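Local coordinates for ketosynthase (PDB 6KXD), which probably acts within a ketosynthase/chain length factor complex that builds the polyketide chain of ishigamide in a highly reducing type II pathway, at residues I354-A359 with V366-L371. Numbering follows the deposited sequence.
Sequences IALVCA and VAVAVL
V368 forks against two residues of the antiparallel neighbouring strand. With its CG1 anti to the backbone N (chi1 173°), that methyl meets L356 CG at 3.7 Å, the two side chains crossing obliquely, while V368 CG2 lies 3.7 Å from C358 SG. Farther along this face, I354 CG2 abuts V370 CG1 at 3.7 Å. An alanine at L356 would probably open a gap beside V368 CG1 and leave that methyl without its partner. The face carrying A355, V357, A359, A367, A369 and L371 is packed more loosely across the strands: V357 CG2 reaches A369 CB at 3.7 Å, but A355 CB and L371 CB stay 4.4 Å apart. Neither face is open to solvent. Paired backbone bonds join A355 with L371, V357 with A369 and A359 with A367, from L371 N to A355 O at 2.7 Å to A367 N to A359 O at 3.0 Å. In this thiolase-type fold, helix 332-344 covers A355, V357 and L371, its Q336 donating to C358 O; helix 265-280 packs on C358, V368 and V370, and the hairpin lies between strand 287-291, parallel to 354-360, and strand 250-259, antiparallel to 365-373.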
loop_
_atom_site.group_PDB
_atom_site.type_symbol
_atom_site.label_atom_id
_atom_site.label_comp_id
_atom_site.label_asym_id
_atom_site.label_seq_id
_atom_site.Cartn_x
_atom_site.Cartn_y
_atom_site.Cartn_z
ATOM N N ILE B 354 16.756 -16.393 -19.526
ATOM C CA ILE B 354 16.017 -16.258 -18.295
ATOM C C ILE B 354 16.830 -15.466 -17.269
ATOM O O ILE B 354 18.047 -15.656 -17.060
ATOM C CB ILE B 354 15.617 -17.641 -17.741
ATOM C CG1 ILE B 354 14.645 -18.364 -18.663
ATOM C CG2 ILE B 354 15.027 -17.517 -16.335
ATOM C CD1 ILE B 354 13.287 -17.709 -18.721
ATOM N N ALA B 355 16.135 -14.559 -16.574
ATOM C CA ALA B 355 16.695 -13.882 -15.464
ATOM C C ALA B 355 15.782 -14.069 -14.246
ATOM O O ALA B 355 14.592 -14.172 -14.315
ATOM C CB ALA B 355 16.888 -12.419 -15.769
ATOM N N LEU B 356 16.420 -14.108 -13.100
ATOM C CA LEU B 356 15.770 -14.284 -11.817
ATOM C C LEU B 356 16.224 -13.135 -10.920
ATOM O O LEU B 356 17.439 -12.884 -10.803
ATOM C CB LEU B 356 16.202 -15.610 -11.195
ATOM C CG LEU B 356 15.476 -16.035 -9.927
ATOM C CD1 LEU B 356 15.424 -17.546 -9.836
ATOM C CD2 LEU B 356 16.201 -15.507 -8.705
ATOM N N VAL B 357 15.265 -12.471 -10.284
ATOM C CA VAL B 357 15.581 -11.429 -9.299
ATOM C C VAL B 357 14.930 -11.856 -7.983
ATOM O O VAL B 357 13.880 -12.407 -7.979
ATOM C CB VAL B 357 15.131 -10.029 -9.743
ATOM C CG1 VAL B 357 15.737 -9.676 -11.077
ATOM C CG2 VAL B 357 13.636 -9.860 -9.769
ATOM N N CYS B 358 15.637 -11.670 -6.881
ATOM C CA CYS B 358 15.187 -12.160 -5.633
ATOM C C CYS B 358 15.413 -11.026 -4.626
ATOM O O CYS B 358 16.443 -10.322 -4.691
ATOM C CB CYS B 358 16.014 -13.389 -5.219
ATOM S SG CYS B 358 15.455 -13.981 -3.608
ATOM N N ALA B 359 14.485 -10.858 -3.692
ATOM C CA ALA B 359 14.707 -9.925 -2.599
ATOM C C ALA B 359 14.122 -10.489 -1.315
ATOM O O ALA B 359 13.200 -11.276 -1.351
ATOM C CB ALA B 359 14.101 -8.590 -2.886
ATOM N N VAL B 366 9.765 -12.528 1.310
ATOM C CA VAL B 366 10.642 -12.932 0.281
ATOM C C VAL B 366 9.878 -12.873 -1.050
ATOM O O VAL B 366 8.688 -13.154 -1.124
ATOM C CB VAL B 366 11.179 -14.348 0.574
ATOM C CG1 VAL B 366 12.011 -14.859 -0.581
ATOM C CG2 VAL B 366 11.979 -14.352 1.889
ATOM N N ALA B 367 10.549 -12.407 -2.090
ATOM C CA ALA B 367 9.919 -12.408 -3.417
ATOM C C ALA B 367 10.972 -12.712 -4.486
ATOM O O ALA B 367 12.166 -12.342 -4.391
ATOM C CB ALA B 367 9.223 -11.101 -3.644
ATOM N N VAL B 368 10.492 -13.383 -5.548
ATOM C CA VAL B 368 11.293 -13.754 -6.626
ATOM C C VAL B 368 10.521 -13.477 -7.905
ATOM O O VAL B 368 9.345 -13.770 -7.954
ATOM C CB VAL B 368 11.693 -15.236 -6.544
ATOM C CG1 VAL B 368 12.408 -15.669 -7.811
ATOM C CG2 VAL B 368 12.545 -15.523 -5.325
ATOM N N ALA B 369 11.211 -12.903 -8.895
ATOM C CA ALA B 369 10.636 -12.785 -10.214
ATOM C C ALA B 369 11.528 -13.499 -11.221
ATOM O O ALA B 369 12.760 -13.349 -11.213
ATOM C CB ALA B 369 10.409 -11.350 -10.622
ATOM N N VAL B 370 10.862 -14.156 -12.178
ATOM C CA VAL B 370 11.544 -14.807 -13.314
ATOM C C VAL B 370 11.144 -14.078 -14.597
ATOM O O VAL B 370 9.954 -13.857 -14.853
ATOM C CB VAL B 370 11.201 -16.300 -13.363
ATOM C CG1 VAL B 370 11.834 -16.999 -14.552
ATOM C CG2 VAL B 370 11.615 -16.983 -12.082
ATOM N N LEU B 371 12.149 -13.592 -15.317
ATOM C CA LEU B 371 11.925 -12.816 -16.557
ATOM C C LEU B 371 12.517 -13.594 -17.724
ATOM O O LEU B 371 13.510 -14.283 -17.560
ATOM C CB LEU B 371 12.658 -11.493 -16.482
ATOM C CG LEU B 371 12.377 -10.652 -15.231
ATOM C CD1 LEU B 371 13.247 -9.410 -15.240
ATOM C CD2 LEU B 371 10.926 -10.265 -15.151
#